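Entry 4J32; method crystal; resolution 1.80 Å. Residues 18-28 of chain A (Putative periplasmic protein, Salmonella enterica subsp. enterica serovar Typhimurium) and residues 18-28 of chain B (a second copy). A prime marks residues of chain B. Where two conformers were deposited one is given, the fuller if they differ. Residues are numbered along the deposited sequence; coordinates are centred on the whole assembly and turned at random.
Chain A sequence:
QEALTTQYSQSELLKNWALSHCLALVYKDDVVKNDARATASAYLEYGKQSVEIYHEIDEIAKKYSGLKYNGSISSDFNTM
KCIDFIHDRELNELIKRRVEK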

# COMPACT_ATOMS: atom_id res chain seq x y z
N ALA A 18 -7.40 -7.00 -3.70
CA ALA A 18 -6.96 -7.55 -2.42
C ALA A 18 -5.95 -6.60 -1.73
O ALA A 18 -6.08 -6.29 -0.52
N LEU A 19 -4.96 -6.16 -2.48
CA LEU A 19 -3.92 -5.30 -1.92
C LEU A 19 -4.49 -3.95 -1.44
O LEU A 19 -4.24 -3.54 -0.28
N SER A 20 -5.25 -3.27 -2.30
CA SER A 20 -5.78 -1.95 -1.93
C SER A 20 -6.77 -2.05 -0.78
O SER A 20 -6.75 -1.19 0.11
N HIS A 21 -7.61 -3.09 -0.78
CA HIS A 21 -8.54 -3.29 0.33
C HIS A 21 -7.80 -3.49 1.65
O HIS A 21 -8.17 -2.91 2.68
N CYS A 22 -6.75 -4.31 1.62
CA CYS A 22 -5.99 -4.57 2.85
C CYS A 22 -5.37 -3.27 3.37
O CYS A 22 -5.38 -2.99 4.59
N LEU A 23 -4.85 -2.45 2.46
CA LEU A 23 -4.26 -1.16 2.86
C LEU A 23 -5.33 -0.25 3.49
O LEU A 23 -5.08 0.43 4.49
N ALA A 24 -6.55 -0.29 2.93
CA ALA A 24 -7.69 0.43 3.51
C ALA A 24 -8.03 -0.06 4.92
O ALA A 24 -8.56 0.71 5.73
N LEU A 25 -7.79 -1.34 5.19
CA LEU A 25 -8.01 -1.86 6.54
C LEU A 25 -6.95 -1.45 7.57
O LEU A 25 -7.29 -1.15 8.72
N VAL A 26 -5.68 -1.50 7.19
CA VAL A 26 -4.60 -1.40 8.18
C VAL A 26 -4.22 0.03 8.59
O VAL A 26 -3.73 0.24 9.69
N TYR A 27 -4.45 0.99 7.71
CA TYR A 27 -4.01 2.37 7.96
C TYR A 27 -5.09 3.14 8.69
O TYR A 27 -6.28 2.93 8.43
N LYS A 28 -4.69 4.03 9.59
CA LYS A 28 -5.64 4.76 10.44
C LYS A 28 -6.16 6.05 9.76
O LYS A 28 -7.37 6.38 9.83
N ALA B 18 9.98 -2.26 -3.59
CA ALA B 18 9.42 -1.31 -4.56
C ALA B 18 8.02 -0.83 -4.13
O ALA B 18 7.72 0.38 -4.13
N LEU B 19 7.16 -1.78 -3.77
CA LEU B 19 5.80 -1.44 -3.39
C LEU B 19 5.74 -0.57 -2.12
O LEU B 19 5.09 0.50 -2.12
N SER B 20 6.43 -1.00 -1.06
CA SER B 20 6.39 -0.25 0.20
C SER B 20 7.03 1.12 0.05
O SER B 20 6.49 2.10 0.60
N HIS B 21 8.13 1.22 -0.70
CA HIS B 21 8.76 2.51 -0.94
C HIS B 21 7.80 3.46 -1.67
O HIS B 21 7.69 4.64 -1.31
N CYS B 22 7.13 2.95 -2.70
CA CYS B 22 6.21 3.79 -3.46
C CYS B 22 5.08 4.31 -2.56
O CYS B 22 4.69 5.49 -2.63
N LEU B 23 4.58 3.43 -1.69
CA LEU B 23 3.52 3.84 -0.75
C LEU B 23 4.03 4.94 0.20
O LEU B 23 3.32 5.91 0.50
N ALA B 24 5.29 4.81 0.63
CA ALA B 24 5.95 5.85 1.43
C ALA B 24 6.05 7.18 0.69
O ALA B 24 6.07 8.24 1.32
N LEU B 25 6.18 7.13 -0.63
CA LEU B 25 6.20 8.36 -1.42
C LEU B 25 4.84 9.04 -1.59
O LEU B 25 4.76 10.27 -1.53
N VAL B 26 3.80 8.26 -1.86
CA VAL B 26 2.53 8.85 -2.31
C VAL B 26 1.61 9.36 -1.19
O VAL B 26 0.81 10.25 -1.42
N TYR B 27 1.73 8.79 -0.01
CA TYR B 27 0.82 9.12 1.09
C TYR B 27 1.36 10.30 1.89
O TYR B 27 2.57 10.40 2.07
N LYS B 28 0.47 11.16 2.37
CA LYS B 28 0.88 12.38 3.07
C LYS B 28 1.11 12.16 4.57
O LYS B 28 2.08 12.67 5.17

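When a helix packs against its own symmetry mate across an exact two-fold axis, residues near the axis tend to meet their own counterparts, and one residue per helical turn is enough to build the contact. The stretch 18-28 of this putative periplasmic protein illustrates the principle. Leu19, Leu23 and Tyr27, spaced four residues apart, lie opposite Leu19′, Leu23′ and Tyr27′, and their CA atoms stay 9.9 to 10.8 Å apart, so the spacing changes little along the contact.

Ala18 takes no part; its methyl is out of reach of the partner. Leu19 points toward the second copy in the t rotamer, with chi2 near 55° (p), and its CD2 meets CD2 of Leu19′ at 3.7 Å, a purely apolar meeting. Ser20 is directed sideways, and its hydroxyl is hydrogen-bonded to a residue adjoining the stretch. His21 and Cys22, both t at chi1, are out of reach of the partner: NE2 of His21 is hydrogen-bonded elsewhere in the structure, and Cys22 is covalently bonded to a group elsewhere.

One turn after Leu19 the chain returns to the interface. The turn is held by the backbone hydrogen bond from Leu23 N to Leu19 O, 3.0 Å long, which brings Leu23 round to the same side of the helix. Leu23 also points toward the partner, but adopts m at chi1 and t at chi2. Its CD1 lies 4.0 Å from CD1 of Leu23′ and 3.9 Å from OH of Tyr27′, so a single methyl touches two residues of the other copy. Ala24 points away, while Leu25 and Val26, both m at chi1, are out of reach.

Tyr27 is the first residue to leave helical phi/psi, yet it keeps the four-residue rhythm, with a weak hydrogen bond from its N to Leu23 O at 3.3 Å. Its side chain, m at chi1, points toward the partner and carries the ring across to Tyr27′, where CE2 of Tyr27 approaches CE2 of Tyr27′ to 3.6 Å. The ring planes are inclined at 76° and the pair is oblique. By symmetry, OH of Tyr27 sits 3.9 Å from CD1 of Leu23′; its hydrogen bond is made elsewhere in the structure, so the hydroxyl can border a leucine methyl without being left unsatisfied. Lys28, extended with all four chi angles t, is exposed and out of reach.

No hydrogen bond crosses between the stretches. The 235 Å² buried here rests on apolar and aromatic packing.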

# COMPACT_ATOMS: atom_id res chain seq x y z
CB ALA A 18 -6.36 -8.95 -2.64
CB LEU A 19 -2.80 -5.09 -2.94
CG LEU A 19 -1.69 -4.10 -2.54
CD1 LEU A 19 -1.05 -4.49 -1.16
CD2 LEU A 19 -0.65 -4.07 -3.67
CB SER A 20 -6.38 -1.19 -3.13
OG SER A 20 -7.19 -2.04 -3.91
CB HIS A 21 -9.48 -4.47 0.06
CG HIS A 21 -10.44 -4.72 1.18
ND1 HIS A 21 -11.49 -3.87 1.45
CD2 HIS A 21 -10.50 -5.71 2.10
CE1 HIS A 21 -12.16 -4.33 2.49
NE2 HIS A 21 -11.57 -5.44 2.92
CB CYS A 22 -4.92 -5.61 2.58
SG CYS A 22 -3.93 -6.01 4.04
CB LEU A 23 -3.57 -0.50 1.65
CG LEU A 23 -2.35 -1.23 1.09
CD1 LEU A 23 -1.89 -0.59 -0.26
CD2 LEU A 23 -1.18 -1.25 2.13
CB ALA A 24 -8.93 0.29 2.62
CB LEU A 25 -8.09 -3.40 6.53
CG LEU A 25 -9.21 -4.06 5.74
CD1 LEU A 25 -9.09 -5.59 5.84
CD2 LEU A 25 -10.57 -3.58 6.22
CB VAL A 26 -3.32 -2.20 7.79
CG1 VAL A 26 -3.65 -3.72 7.59
CG2 VAL A 26 -2.65 -1.62 6.55
CB TYR A 27 -3.72 3.04 6.62
CG TYR A 27 -2.49 2.54 5.87
CD1 TYR A 27 -1.29 2.21 6.54
CD2 TYR A 27 -2.53 2.43 4.49
CE1 TYR A 27 -0.17 1.78 5.81
CE2 TYR A 27 -1.42 2.02 3.75
CZ TYR A 27 -0.25 1.69 4.41
OH TYR A 27 0.81 1.30 3.62
CB LYS A 28 -5.03 5.06 11.81
CG LYS A 28 -6.07 5.52 12.84
CD LYS A 28 -5.51 6.03 14.16
CE LYS A 28 -6.67 6.44 15.07
NZ LYS A 28 -6.28 7.24 16.27
CB ALA B 18 9.39 -1.97 -5.96
CB LEU B 19 4.97 -2.72 -3.21
CG LEU B 19 3.54 -2.53 -2.68
CD1 LEU B 19 2.72 -1.53 -3.58
CD2 LEU B 19 2.87 -3.92 -2.62
CB SER B 20 7.00 -1.03 1.38
OG SER B 20 8.21 -1.64 1.01
CB HIS B 21 10.07 2.36 -1.72
CG HIS B 21 10.73 3.67 -2.00
ND1 HIS B 21 11.34 4.42 -1.02
CD2 HIS B 21 10.87 4.36 -3.15
CE1 HIS B 21 11.83 5.52 -1.56
NE2 HIS B 21 11.54 5.52 -2.85
CB CYS B 22 5.64 3.00 -4.63
SG CYS B 22 4.50 3.96 -5.65
CB LEU B 23 2.98 2.61 0.01
CG LEU B 23 2.26 1.56 -0.83
CD1 LEU B 23 1.97 0.27 0.01
CD2 LEU B 23 0.93 2.14 -1.43
CB ALA B 24 7.35 5.40 1.86
CB LEU B 25 6.78 8.10 -2.83
CG LEU B 25 8.23 7.62 -2.94
CD1 LEU B 25 8.59 7.40 -4.42
CD2 LEU B 25 9.18 8.59 -2.27
CB VAL B 26 1.73 7.92 -3.28
CG1 VAL B 26 2.58 7.57 -4.55
CG2 VAL B 26 1.25 6.66 -2.58
CB TYR B 27 0.68 7.90 2.00
CG TYR B 27 -0.07 6.72 1.42
CD1 TYR B 27 -1.23 6.88 0.63
CD2 TYR B 27 0.35 5.43 1.70
CE1 TYR B 27 -1.93 5.77 0.14
CE2 TYR B 27 -0.34 4.31 1.24
CZ TYR B 27 -1.46 4.48 0.44
OH TYR B 27 -2.10 3.33 0.02
CB LYS B 28 -0.13 13.51 2.81
CG LYS B 28 0.41 14.88 3.23
CD LYS B 28 -0.61 16.01 3.20
CE LYS B 28 0.08 17.32 3.64
NZ LYS B 28 -0.85 18.44 3.97